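Glycoside hydrolase family 31 (Trueperella pyogenes, PDB 5F7S) probably hydrolyses alpha-glucosidic linkages, as a family 31 glycoside hydrolase with an N-terminal domain like that of 1,3-alpha-isomaltosidases. Local coordinates at residues I385-P390 / G463-G468; I389-T394 / A434-L439; K164-I169 / R247-V252; G285-M290 / Q642-G647; S16-Y21 / G34-G39. All coordinates share one frame; numbering follows the deposited sequence.

Contact 1 (I385-P390 / G463-G468). With CA (calcium ion), chain G.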
# COMPACT_ATOMS: atom_id res chain seq x y z
N ILE A 385 10.26 16.34 -6.93
CA ILE A 385 10.09 14.90 -6.85
C ILE A 385 9.40 14.41 -8.13
O ILE A 385 8.39 14.99 -8.56
CB ILE A 385 9.20 14.55 -5.63
CG1 ILE A 385 9.72 15.17 -4.33
CG2 ILE A 385 9.02 13.05 -5.49
CD1 ILE A 385 11.05 14.66 -3.84
N LEU A 386 9.94 13.35 -8.72
CA LEU A 386 9.42 12.78 -9.96
C LEU A 386 8.79 11.41 -9.75
O LEU A 386 9.30 10.60 -8.98
CB LEU A 386 10.53 12.67 -11.01
CG LEU A 386 11.27 13.96 -11.39
CD1 LEU A 386 12.20 13.67 -12.56
CD2 LEU A 386 10.31 15.07 -11.78
N TRP A 387 7.71 11.15 -10.49
CA TRP A 387 6.93 9.92 -10.39
C TRP A 387 7.58 8.78 -11.12
O TRP A 387 8.18 8.97 -12.19
CB TRP A 387 5.54 10.18 -11.02
CG TRP A 387 4.52 9.09 -10.94
CD1 TRP A 387 3.56 8.94 -9.98
CD2 TRP A 387 4.26 8.07 -11.91
NE1 TRP A 387 2.75 7.87 -10.28
CE2 TRP A 387 3.15 7.33 -11.46
CE3 TRP A 387 4.86 7.72 -13.11
CZ2 TRP A 387 2.65 6.25 -12.16
CZ3 TRP A 387 4.36 6.66 -13.82
CH2 TRP A 387 3.26 5.93 -13.34
N GLN A 388 7.41 7.58 -10.55
CA GLN A 388 7.95 6.35 -11.12
C GLN A 388 6.97 5.25 -10.90
O GLN A 388 6.08 5.35 -10.03
CB GLN A 388 9.27 5.94 -10.44
CG GLN A 388 10.41 6.87 -10.71
CD GLN A 388 10.95 6.75 -12.12
OE1 GLN A 388 11.78 5.90 -12.40
NE2 GLN A 388 10.50 7.63 -13.01
N ILE A 389 7.18 4.18 -11.67
CA ILE A 389 6.38 2.96 -11.62
C ILE A 389 7.34 1.81 -11.89
O ILE A 389 8.23 1.97 -12.72
CB ILE A 389 5.24 3.00 -12.69
CG1 ILE A 389 4.25 1.85 -12.50
CG2 ILE A 389 5.77 3.01 -14.11
CD1 ILE A 389 3.35 2.00 -11.28
N PRO A 390 7.20 0.67 -11.18
CA PRO A 390 8.07 -0.46 -11.41
C PRO A 390 7.51 -1.40 -12.49
O PRO A 390 7.25 -2.60 -12.25
CB PRO A 390 8.14 -1.11 -10.04
CG PRO A 390 6.81 -0.87 -9.45
CD PRO A 390 6.24 0.36 -10.10
N GLY A 463 14.10 13.56 -5.14
CA GLY A 463 13.45 12.34 -4.73
C GLY A 463 12.48 11.86 -5.77
O GLY A 463 12.33 12.49 -6.82
N PHE A 464 11.83 10.74 -5.45
CA PHE A 464 10.90 10.09 -6.35
C PHE A 464 9.59 9.67 -5.70
O PHE A 464 9.57 9.23 -4.56
CB PHE A 464 11.53 8.81 -6.86
CG PHE A 464 12.76 9.00 -7.68
CD1 PHE A 464 12.66 9.26 -9.04
CD2 PHE A 464 14.03 8.87 -7.11
CE1 PHE A 464 13.80 9.39 -9.82
CE2 PHE A 464 15.17 9.01 -7.88
CZ PHE A 464 15.05 9.26 -9.23
N LYS A 465 8.50 9.76 -6.45
CA LYS A 465 7.21 9.26 -5.98
C LYS A 465 7.10 7.87 -6.59
O LYS A 465 6.73 7.70 -7.75
CB LYS A 465 6.05 10.16 -6.39
CG LYS A 465 4.71 9.71 -5.84
CD LYS A 465 3.58 10.62 -6.30
CE LYS A 465 2.23 10.14 -5.80
NZ LYS A 465 1.16 11.12 -6.15
N THR A 466 7.52 6.88 -5.80
CA THR A 466 7.53 5.48 -6.20
C THR A 466 6.16 4.87 -6.03
O THR A 466 5.87 4.17 -5.07
CB THR A 466 8.60 4.68 -5.41
OG1 THR A 466 8.60 5.10 -4.05
CG2 THR A 466 9.98 4.96 -5.97
N ASP A 467 5.32 5.15 -7.01
CA ASP A 467 3.95 4.69 -7.03
C ASP A 467 3.95 3.22 -7.47
O ASP A 467 4.94 2.74 -8.03
CB ASP A 467 3.20 5.55 -8.05
CG ASP A 467 1.71 5.52 -7.90
OD1 ASP A 467 1.14 4.77 -7.08
OD2 ASP A 467 1.09 6.29 -8.63
N GLY A 468 2.85 2.51 -7.21
CA GLY A 468 2.68 1.10 -7.60
C GLY A 468 3.41 0.11 -6.71
O GLY A 468 3.60 0.36 -5.52
CA CA G . -1.15 6.22 -9.67
O HOH W 1 -0.34 8.53 -9.97
O HOH W 2 -1.42 6.33 -6.86
O HOH W 3 -3.03 4.95 -8.96

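Contact 2 (I389-T394 / A434-L439)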
# COMPACT_ATOMS: atom_id res chain seq x y z
N ILE A 389 7.18 4.18 -11.67
CA ILE A 389 6.38 2.96 -11.62
C ILE A 389 7.34 1.81 -11.89
O ILE A 389 8.23 1.97 -12.72
CB ILE A 389 5.24 3.00 -12.69
CG1 ILE A 389 4.25 1.85 -12.50
CG2 ILE A 389 5.77 3.01 -14.11
CD1 ILE A 389 3.35 2.00 -11.28
N PRO A 390 7.20 0.67 -11.18
CA PRO A 390 8.07 -0.46 -11.41
C PRO A 390 7.51 -1.40 -12.49
O PRO A 390 7.25 -2.60 -12.25
CB PRO A 390 8.14 -1.11 -10.04
CG PRO A 390 6.81 -0.87 -9.45
CD PRO A 390 6.24 0.36 -10.10
N LEU A 391 7.34 -0.83 -13.69
CA LEU A 391 6.78 -1.50 -14.84
C LEU A 391 7.42 -0.94 -16.10
O LEU A 391 7.81 0.23 -16.13
CB LEU A 391 5.26 -1.30 -14.89
CG LEU A 391 4.40 -2.06 -13.88
CD1 LEU A 391 2.95 -1.61 -13.97
CD2 LEU A 391 4.48 -3.57 -14.06
N GLN A 392 7.58 -1.78 -17.11
CA GLN A 392 8.12 -1.40 -18.40
C GLN A 392 7.09 -1.77 -19.46
O GLN A 392 6.90 -2.95 -19.76
CB GLN A 392 9.43 -2.15 -18.68
CG GLN A 392 10.03 -1.83 -20.06
CD GLN A 392 10.62 -0.43 -20.14
OE1 GLN A 392 10.31 0.36 -21.06
NE2 GLN A 392 11.45 -0.10 -19.15
N LYS A 393 6.43 -0.76 -20.02
CA LYS A 393 5.40 -0.96 -21.05
C LYS A 393 6.01 -1.63 -22.28
O LYS A 393 7.17 -1.38 -22.61
CB LYS A 393 4.78 0.38 -21.45
CG LYS A 393 3.99 1.07 -20.34
CD LYS A 393 3.83 2.56 -20.57
CE LYS A 393 2.73 2.92 -21.54
NZ LYS A 393 1.40 2.86 -20.86
N THR A 394 5.23 -2.50 -22.93
CA THR A 394 5.64 -3.20 -24.17
C THR A 394 4.69 -3.06 -25.37
O THR A 394 5.08 -3.36 -26.49
CB THR A 394 5.81 -4.73 -23.95
OG1 THR A 394 4.57 -5.31 -23.51
CG2 THR A 394 6.91 -5.04 -22.93
N ALA A 434 2.80 -5.39 -19.18
CA ALA A 434 4.08 -4.72 -18.95
C ALA A 434 5.03 -5.66 -18.21
O ALA A 434 4.59 -6.55 -17.49
CB ALA A 434 3.87 -3.45 -18.15
N LEU A 435 6.32 -5.46 -18.40
CA LEU A 435 7.33 -6.29 -17.73
C LEU A 435 7.57 -5.68 -16.36
O LEU A 435 7.32 -4.48 -16.17
CB LEU A 435 8.62 -6.31 -18.52
CG LEU A 435 8.54 -6.74 -19.98
CD1 LEU A 435 9.85 -6.44 -20.69
CD2 LEU A 435 8.17 -8.21 -20.12
N MET A 436 8.02 -6.50 -15.42
CA MET A 436 8.37 -6.05 -14.07
C MET A 436 9.86 -6.29 -13.83
O MET A 436 10.32 -7.43 -13.89
CB MET A 436 7.61 -6.81 -12.97
CG MET A 436 6.23 -6.28 -12.62
SD MET A 436 5.54 -7.08 -11.13
CE MET A 436 6.36 -6.25 -9.79
N PRO A 437 10.61 -5.22 -13.51
CA PRO A 437 12.01 -5.44 -13.23
C PRO A 437 12.18 -6.26 -11.95
O PRO A 437 11.38 -6.13 -11.00
CB PRO A 437 12.56 -4.01 -13.04
CG PRO A 437 11.39 -3.20 -12.65
CD PRO A 437 10.25 -3.79 -13.41
N ASP A 438 13.19 -7.13 -11.95
CA ASP A 438 13.49 -7.91 -10.76
C ASP A 438 14.39 -7.04 -9.90
O ASP A 438 15.57 -6.87 -10.20
CB ASP A 438 14.20 -9.19 -11.12
CG ASP A 438 14.38 -10.12 -9.95
OD1 ASP A 438 14.40 -9.67 -8.78
OD2 ASP A 438 14.50 -11.34 -10.20
N LEU A 439 13.82 -6.49 -8.82
CA LEU A 439 14.57 -5.64 -7.90
C LEU A 439 14.97 -6.42 -6.64
O LEU A 439 15.29 -5.82 -5.61
CB LEU A 439 13.69 -4.43 -7.52
CG LEU A 439 13.11 -3.66 -8.72
CD1 LEU A 439 12.18 -2.56 -8.26
CD2 LEU A 439 14.24 -3.08 -9.55

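Contact 3 (K164-I169 / R247-V252)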
# COMPACT_ATOMS: atom_id res chain seq x y z
N LYS A 164 -2.72 -23.51 10.60
CA LYS A 164 -3.65 -22.76 11.42
C LYS A 164 -3.27 -22.99 12.85
O LYS A 164 -2.99 -24.13 13.22
CB LYS A 164 -5.07 -23.33 11.32
CG LYS A 164 -5.81 -22.98 10.07
CD LYS A 164 -7.03 -23.88 9.86
CE LYS A 164 -8.10 -23.73 10.91
NZ LYS A 164 -9.24 -24.60 10.52
N PHE A 165 -3.30 -21.94 13.65
CA PHE A 165 -3.07 -22.06 15.08
C PHE A 165 -3.82 -20.92 15.74
O PHE A 165 -4.33 -20.04 15.06
CB PHE A 165 -1.57 -22.12 15.45
CG PHE A 165 -0.80 -20.91 15.07
CD1 PHE A 165 -0.25 -20.79 13.80
CD2 PHE A 165 -0.61 -19.89 15.98
CE1 PHE A 165 0.46 -19.66 13.45
CE2 PHE A 165 0.11 -18.77 15.64
CZ PHE A 165 0.64 -18.65 14.38
N ALA A 166 -3.90 -20.94 17.07
CA ALA A 166 -4.64 -19.93 17.82
C ALA A 166 -3.85 -19.35 18.99
O ALA A 166 -2.97 -20.01 19.57
CB ALA A 166 -5.95 -20.52 18.31
N LEU A 167 -4.15 -18.09 19.28
CA LEU A 167 -3.60 -17.34 20.40
C LEU A 167 -4.77 -16.90 21.29
O LEU A 167 -5.84 -16.54 20.78
CB LEU A 167 -2.86 -16.09 19.90
CG LEU A 167 -1.74 -16.28 18.87
CD1 LEU A 167 -1.08 -14.94 18.65
CD2 LEU A 167 -0.69 -17.29 19.29
N ARG A 168 -4.57 -16.91 22.60
CA ARG A 168 -5.62 -16.53 23.54
C ARG A 168 -5.66 -15.01 23.71
O ARG A 168 -4.63 -14.34 23.81
CB ARG A 168 -5.38 -17.19 24.90
CG ARG A 168 -6.45 -16.91 25.96
CD ARG A 168 -6.28 -17.82 27.20
NE ARG A 168 -4.96 -17.63 27.81
CZ ARG A 168 -4.65 -16.64 28.65
NH1 ARG A 168 -3.40 -16.53 29.11
NH2 ARG A 168 -5.56 -15.73 29.01
N ILE A 169 -6.88 -14.49 23.77
CA ILE A 169 -7.12 -13.08 24.00
C ILE A 169 -8.14 -12.96 25.14
O ILE A 169 -9.10 -13.73 25.22
CB ILE A 169 -7.57 -12.38 22.71
CG1 ILE A 169 -7.62 -10.85 22.92
CG2 ILE A 169 -8.87 -12.97 22.18
CD1 ILE A 169 -7.84 -10.06 21.63
N ARG A 247 -10.36 -16.22 21.11
CA ARG A 247 -9.25 -16.73 20.31
C ARG A 247 -8.96 -15.91 19.05
O ARG A 247 -9.87 -15.52 18.30
CB ARG A 247 -9.52 -18.18 19.88
CG ARG A 247 -9.66 -19.21 21.00
CD ARG A 247 -8.31 -19.50 21.64
NE ARG A 247 -8.40 -20.54 22.65
CZ ARG A 247 -8.59 -20.35 23.96
NH1 ARG A 247 -8.70 -19.11 24.47
NH2 ARG A 247 -8.65 -21.41 24.78
N ILE A 248 -7.68 -15.66 18.81
CA ILE A 248 -7.24 -15.04 17.57
C ILE A 248 -6.81 -16.21 16.70
O ILE A 248 -5.85 -16.90 17.05
CB ILE A 248 -6.01 -14.12 17.78
CG1 ILE A 248 -6.39 -12.87 18.57
CG2 ILE A 248 -5.43 -13.72 16.45
CD1 ILE A 248 -5.21 -12.00 18.93
N LEU A 249 -7.52 -16.48 15.60
CA LEU A 249 -7.13 -17.58 14.71
C LEU A 249 -6.22 -17.06 13.61
O LEU A 249 -6.54 -16.09 12.94
CB LEU A 249 -8.34 -18.28 14.12
CG LEU A 249 -9.38 -18.77 15.12
CD1 LEU A 249 -10.55 -19.41 14.39
CD2 LEU A 249 -8.76 -19.74 16.13
N ILE A 250 -5.07 -17.70 13.44
CA ILE A 250 -4.08 -17.27 12.47
C ILE A 250 -3.82 -18.38 11.49
O ILE A 250 -3.57 -19.52 11.89
CB ILE A 250 -2.76 -16.91 13.17
CG1 ILE A 250 -2.98 -15.67 14.04
CG2 ILE A 250 -1.65 -16.67 12.17
CD1 ILE A 250 -1.81 -15.32 14.94
N GLU A 251 -3.88 -18.04 10.21
CA GLU A 251 -3.66 -19.01 9.16
C GLU A 251 -2.51 -18.49 8.32
O GLU A 251 -2.47 -17.32 7.96
CB GLU A 251 -4.95 -19.24 8.37
CG GLU A 251 -4.88 -20.43 7.43
CD GLU A 251 -6.26 -20.90 6.93
OE1 GLU A 251 -6.30 -21.54 5.85
OE2 GLU A 251 -7.30 -20.65 7.60
N VAL A 252 -1.57 -19.37 8.00
CA VAL A 252 -0.35 -19.00 7.30
C VAL A 252 -0.11 -19.84 6.05
O VAL A 252 -0.13 -21.06 6.11
CB VAL A 252 0.85 -19.23 8.23
CG1 VAL A 252 2.15 -18.80 7.55
CG2 VAL A 252 0.64 -18.51 9.56

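Contact 4 (G285-M290 / Q642-G647). With CA (calcium ion), chain C.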
# COMPACT_ATOMS: atom_id res chain seq x y z
N GLY A 285 12.95 -3.30 10.96
CA GLY A 285 13.76 -2.16 10.55
C GLY A 285 13.09 -0.89 11.10
O GLY A 285 11.89 -0.89 11.38
N ARG A 286 13.88 0.17 11.25
CA ARG A 286 13.43 1.45 11.83
C ARG A 286 13.39 2.59 10.81
O ARG A 286 14.10 2.55 9.81
CB ARG A 286 14.40 1.83 12.95
CG ARG A 286 14.42 0.79 14.05
CD ARG A 286 15.30 1.14 15.21
NE ARG A 286 14.99 0.25 16.32
CZ ARG A 286 13.99 0.42 17.18
NH1 ARG A 286 13.16 1.47 17.07
NH2 ARG A 286 13.79 -0.46 18.14
N PRO A 287 12.55 3.62 11.07
CA PRO A 287 12.46 4.74 10.14
C PRO A 287 13.78 5.41 9.96
O PRO A 287 14.55 5.49 10.90
CB PRO A 287 11.50 5.69 10.84
CG PRO A 287 10.63 4.79 11.66
CD PRO A 287 11.53 3.70 12.12
N ALA A 288 14.06 5.86 8.74
CA ALA A 288 15.32 6.50 8.43
C ALA A 288 15.25 7.97 8.78
O ALA A 288 14.18 8.49 9.05
CB ALA A 288 15.63 6.34 6.95
N GLU A 289 16.41 8.62 8.83
CA GLU A 289 16.48 10.05 9.08
C GLU A 289 16.09 10.81 7.81
O GLU A 289 16.45 10.41 6.73
CB GLU A 289 17.87 10.43 9.50
CG GLU A 289 18.22 9.90 10.86
CD GLU A 289 19.67 10.09 11.17
OE1 GLU A 289 19.97 10.94 12.04
OE2 GLU A 289 20.51 9.44 10.50
N MET A 290 15.36 11.90 7.97
CA MET A 290 14.88 12.69 6.84
C MET A 290 15.23 14.17 6.97
O MET A 290 15.46 14.66 8.06
CB MET A 290 13.38 12.52 6.73
CG MET A 290 12.95 11.14 6.28
SD MET A 290 13.38 10.89 4.56
CE MET A 290 13.28 9.11 4.46
N GLN A 642 12.93 12.50 18.58
CA GLN A 642 12.50 11.68 19.71
C GLN A 642 11.87 10.35 19.24
O GLN A 642 12.15 9.30 19.82
CB GLN A 642 11.53 12.42 20.61
CG GLN A 642 12.11 13.63 21.31
CD GLN A 642 11.20 14.15 22.41
OE1 GLN A 642 10.20 13.50 22.77
NE2 GLN A 642 11.53 15.31 22.96
N CYS A 643 11.02 10.42 18.21
CA CYS A 643 10.41 9.23 17.64
C CYS A 643 11.49 8.23 17.22
O CYS A 643 11.36 7.06 17.50
CB CYS A 643 9.51 9.57 16.44
SG CYS A 643 7.96 10.42 16.87
N LEU A 644 12.53 8.70 16.54
CA LEU A 644 13.59 7.78 16.12
C LEU A 644 14.30 7.16 17.33
O LEU A 644 14.63 5.99 17.28
CB LEU A 644 14.60 8.44 15.17
CG LEU A 644 14.04 9.09 13.91
CD1 LEU A 644 15.17 9.56 13.01
CD2 LEU A 644 13.11 8.14 13.16
N GLN A 645 14.46 7.91 18.43
CA GLN A 645 15.10 7.39 19.64
C GLN A 645 14.19 6.48 20.48
O GLN A 645 14.64 5.46 21.00
CB GLN A 645 15.63 8.54 20.52
CG GLN A 645 16.44 8.06 21.74
CD GLN A 645 17.72 7.30 21.35
OE1 GLN A 645 18.34 7.58 20.30
NE2 GLN A 645 18.13 6.35 22.20
N THR A 646 12.93 6.86 20.66
CA THR A 646 12.01 6.07 21.49
C THR A 646 11.35 4.92 20.74
O THR A 646 10.89 3.96 21.37
CB THR A 646 10.88 6.94 22.04
OG1 THR A 646 10.13 7.49 20.94
CG2 THR A 646 11.42 8.07 22.93
N GLY A 647 11.27 5.03 19.42
CA GLY A 647 10.58 4.03 18.59
C GLY A 647 9.08 4.30 18.44
O GLY A 647 8.37 3.57 17.75
CA CA C . 19.67 6.82 18.22
O HOH W 4 13.00 4.05 15.70
O HOH W 5 18.04 8.00 16.63

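Contact 5 (S16-Y21 / G34-G39)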
# COMPACT_ATOMS: atom_id res chain seq x y z
N SER A 16 -10.65 -16.65 -11.52
CA SER A 16 -10.82 -16.61 -12.97
C SER A 16 -11.72 -17.81 -13.36
O SER A 16 -12.08 -18.66 -12.52
CB SER A 16 -9.46 -16.66 -13.67
OG SER A 16 -8.81 -17.87 -13.38
N LEU A 17 -12.06 -17.89 -14.65
CA LEU A 17 -12.95 -18.93 -15.15
C LEU A 17 -12.27 -20.23 -15.53
O LEU A 17 -12.95 -21.23 -15.80
CB LEU A 17 -13.70 -18.39 -16.37
CG LEU A 17 -14.50 -17.12 -16.11
CD1 LEU A 17 -15.13 -16.63 -17.41
CD2 LEU A 17 -15.56 -17.36 -15.04
N ASP A 18 -10.95 -20.26 -15.55
CA ASP A 18 -10.22 -21.46 -15.94
C ASP A 18 -9.46 -22.14 -14.79
O ASP A 18 -8.41 -22.73 -15.02
CB ASP A 18 -9.26 -21.10 -17.10
CG ASP A 18 -8.24 -20.02 -16.72
OD1 ASP A 18 -8.09 -19.68 -15.51
OD2 ASP A 18 -7.57 -19.50 -17.64
N GLN A 19 -9.99 -22.09 -13.58
CA GLN A 19 -9.28 -22.65 -12.40
C GLN A 19 -10.11 -23.57 -11.50
O GLN A 19 -11.27 -23.86 -11.79
CB GLN A 19 -8.73 -21.49 -11.55
CG GLN A 19 -9.77 -20.57 -10.94
CD GLN A 19 -9.19 -19.62 -9.89
OE1 GLN A 19 -8.92 -18.45 -10.17
NE2 GLN A 19 -8.95 -20.14 -8.69
N LEU A 20 -9.45 -24.05 -10.45
CA LEU A 20 -10.09 -24.82 -9.39
C LEU A 20 -10.40 -23.83 -8.29
O LEU A 20 -9.67 -22.86 -8.11
CB LEU A 20 -9.14 -25.87 -8.80
CG LEU A 20 -8.62 -26.97 -9.70
CD1 LEU A 20 -7.72 -27.88 -8.90
CD2 LEU A 20 -9.78 -27.75 -10.30
N TYR A 21 -11.49 -24.07 -7.56
CA TYR A 21 -11.86 -23.26 -6.39
C TYR A 21 -12.40 -24.19 -5.29
O TYR A 21 -13.50 -24.74 -5.44
CB TYR A 21 -12.90 -22.19 -6.72
CG TYR A 21 -13.35 -21.40 -5.51
CD1 TYR A 21 -12.41 -20.71 -4.73
CD2 TYR A 21 -14.70 -21.33 -5.16
CE1 TYR A 21 -12.82 -19.98 -3.61
CE2 TYR A 21 -15.11 -20.59 -4.06
CZ TYR A 21 -14.17 -19.91 -3.28
OH TYR A 21 -14.57 -19.17 -2.18
N GLY A 34 -13.22 -25.10 -13.48
CA GLY A 34 -13.50 -24.26 -14.63
C GLY A 34 -12.47 -24.41 -15.72
O GLY A 34 -11.33 -24.78 -15.47
N ALA A 35 -12.89 -24.14 -16.94
CA ALA A 35 -12.00 -24.19 -18.09
C ALA A 35 -12.55 -23.31 -19.17
O ALA A 35 -13.76 -23.03 -19.20
CB ALA A 35 -11.86 -25.61 -18.59
N THR A 36 -11.66 -22.85 -20.05
CA THR A 36 -12.06 -22.03 -21.20
C THR A 36 -11.57 -22.66 -22.50
O THR A 36 -10.57 -23.37 -22.51
CB THR A 36 -11.53 -20.58 -21.11
OG1 THR A 36 -10.10 -20.59 -21.04
CG2 THR A 36 -12.10 -19.84 -19.90
N THR A 37 -12.29 -22.36 -23.58
CA THR A 37 -11.91 -22.80 -24.93
C THR A 37 -11.59 -21.56 -25.76
O THR A 37 -12.22 -20.52 -25.62
CB THR A 37 -13.03 -23.61 -25.62
OG1 THR A 37 -14.18 -22.78 -25.81
CG2 THR A 37 -13.43 -24.79 -24.77
N SER A 38 -10.62 -21.68 -26.66
CA SER A 38 -10.25 -20.57 -27.54
C SER A 38 -11.35 -20.27 -28.57
O SER A 38 -11.57 -19.13 -28.91
CB SER A 38 -8.96 -20.90 -28.29
OG SER A 38 -9.14 -22.07 -29.09
N GLY A 39 -12.01 -21.31 -29.07
CA GLY A 39 -13.08 -21.17 -30.04
C GLY A 39 -14.38 -21.58 -29.41
O GLY A 39 -14.40 -22.04 -28.26

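Contact 1 (I385-P390 / G463-G468)
W387 and D467 meet where two neighbouring parallel strands of the TIM barrel end. The indole NE1 donates to D467 OD2 at 2.8 Å, meeting the anti lone pair of an oxygen that lies slightly off the indole plane, with ring and carboxylate almost perpendicular (87°). The chi1 of -175° carries CG of W387 to the side opposite the backbone N and brings the pyrrole edge to the exit of the neighbouring strand. Behind this pair the strands are joined by backbone bonds, such as K465 N to L386 O at 2.8 Å and Q388 N to K465 O at 2.9 Å. Packing is tight at the start of the strands: I385 CD1 presses on G463 CA at 3.5 Å, where a side chain in place of the glycine hydrogen would clash. At the other end, I389 CD1 lies against the equally bare G468. On the side of the sheet away from W387, Q388 CG lies 3.7 Å from F464 CD1, and the amide of Q388 is held by the W387 carbonyl, Y500, R452 and F338. K465 leads away to a salt bridge with E330. The side toward the calcium ion is looser and holds water. D467 OD2 binds the ion at 2.5 Å, and its shell includes three waters; one donates to D467 OD1, another is a weak acceptor for W387 NE1. OD2 thus answers to two partners, the indole N-H and the metal, while OD1 takes the N-H of G468, so that the carboxylate is fixed at the C-terminal mouth of the barrel, where TIM-barrel enzymes keep their active sites.

Contact 2 (I389-T394 / A434-L439)
Q392 and L435 form an isolated antiparallel bridge between two loops of the TIM-barrel domain, one following strand 383-388 and the other leading to helix 442-450. It is a hydrogen-bonded pair: Q392 N donates to L435 O at 2.9 Å and L435 N returns a bond of equal length to Q392 O. Neither loop belongs to a regular strand, and the side chains around this closed pair of bonds do the rest. On one flank L391 CD2 comes across M436 CG at 3.5 Å and also lies 4.1 Å from A434 CB. With its CG anti to the carbonyl carbon (chi1 -73°), L391 can turn this methyl back to the partner loop although its CB sets off the other way. On the other flank T394 CG2 rests on L435 CG at 3.8 Å, the two side chains crossing at about a right angle. A434 CB sits beside the carbonyl oxygen of Q392, 3.5 Å away. Nearer the barrel, where P390 centres an inverse gamma turn, its carbonyl oxygen faces P437 CD at 3.4 Å, a contact of carbon with oxygen that needs no N-H from the proline. Helices close in round the pair: L435 touches I410 and Q392 touches L409 of helix 400-412, while P390 and M436 reach Y492 of helix 485-506. The bridge ties the loop leaving barrel strand 383-388 to the later connection before helix 442-450; long beta-alpha loops at the C-terminal mouth are a feature of TIM-barrel glycosidases.

Contact 3 (K164-I169 / R247-V252)
F165 lays its ring against I250 on the neighbouring antiparallel strand, the two forming a hydrogen-bonded pair. From CB the chain takes the cramped position between backbone N and carbonyl carbon (chi1 62°), which tips the ring over towards the partner strand. CD1 comes 4.0 Å from I250 O; CE1 meets the CG2 methyls of both I250 and V252, the latter at 4.1 Å. CE2 meets I250 CD1, and CZ, at the tip, touches I250 CG2 at 3.7 Å. I250 CB stands over one ring face, 4.2 Å from the centroid, in a CH-pi contact. L167 CD1 adds to this side by packing on I250 CD1 at 3.8 Å. A serine in place of F165 would probably take away the ring that lies over I250 CB and leave V252 CG2 without its aromatic neighbour. Underneath, the backbones are firmly joined: I250 N reaches F165 O at 2.9 Å with an N-H...O angle of 174°. On the opposite sheet surface, K164 runs alongside E251, CG 3.7 Å from OE2, but their charged ends do not meet: E251 forms a salt bridge with R162, and K164 a cation-pi contact with W131. Strand 225-230 of a second sheet supplies F228 to both L167 and I250. The chemistry divides accordingly: an apolar surface turned to the other sheet of a beta sandwich, and a mixed, partly exposed one, with K164, E251, R168 and R247 around A166 and L249.

Contact 4 (G285-M290 / Q642-G647)
A single water is gripped from both sides of this contact: R286 NH1 donates to it at 2.9 Å, and it donates in turn to L644 O at 3.0 Å. It lies in the guanidinium plane at the edge, close to where G647 CA approaches NH1 (3.9 Å). The other end of that guanidinium is occupied, NH2 forming a salt bridge with D282 and a bond to N278. The apolar half of the contact rests on L644, whose two methyls part to meet different residues. CD2 touches P287 CB at 3.7 Å, while CD1 reaches E289 CG, also at 3.7 Å, the side chains of L644 and E289 crossing obliquely. Structurally, the last turn of helix 617-646 leans here on the connection between helix 273-284 and the first strand of the TIM barrel. An alanine here, lacking both methyls of L644, is likely to open a gap beside P287 and leave the E289 chain without its apolar neighbour. L556 also covers P287 and L644. The helix ends at G647, whose N bonds to C643 O at 2.8 Å before the chain turns off with positive phi. Q645, which takes no part in the packing, binds a calcium ion through OE1 at 2.6 Å.

Contact 5 (S16-Y21 / G34-G39)
G34 N donates to Q19 O at 2.9 Å, through a bent bond (N-H...O 141°). Beside it L17 O is pressed on the same glycine, 3.2 Å from G34 C, and receives a CA-H...O contact from G34 CA. A side chain at G34 would run into that carbonyl oxygen. Further along, T36 CG2 lies 4.1 Å from L17 CB and close to D18 CB; its place beside the backbone N, anti to the carbonyl carbon, turns this methyl to the incoming loop. The segments belong to the beta hairpin of strands 20-21 and 31-37, part of an antiparallel sheet in the N-terminal domain, and S16-Q19 is the loop that leads into its first strand. That loop is shaped from within by Q19, whose CB is directed away from strand 34-37 and which binds its own segment at both ends of its amide. Its OE1 accepts from S16 N at 2.8 Å, and its NE2 donates to L20 O at 2.9 Å in the plane of the amide and almost straight (178°). In the next shell D18 OD2 pairs with R5 in a salt bridge, H4 ND1 bonds to G34 O, and T3 of strand 2-3 touches both D18 and T36.

Along the chain, contact 5 closes first, then contact 3, and contact 4 spans a long loop within which contacts 1 and 2 are nested. Contacts 1 and 2 share I389 and P390, their centres about 13 Å apart: the first joins two strands of the eight-stranded barrel, the second ties the loop beyond one of them. Contact 4, about 23 Å from contact 1 between centres, packs the end of helix 617-646 on the connection leading into the first barrel strand. Contacts 3 and 5 lie in separate beta sheets, their centres about 34 Å apart. Thus the contacts hold together the barrel, the helix packed beside it and the two N-terminal beta regions, in keeping with the multidomain architecture of family 31.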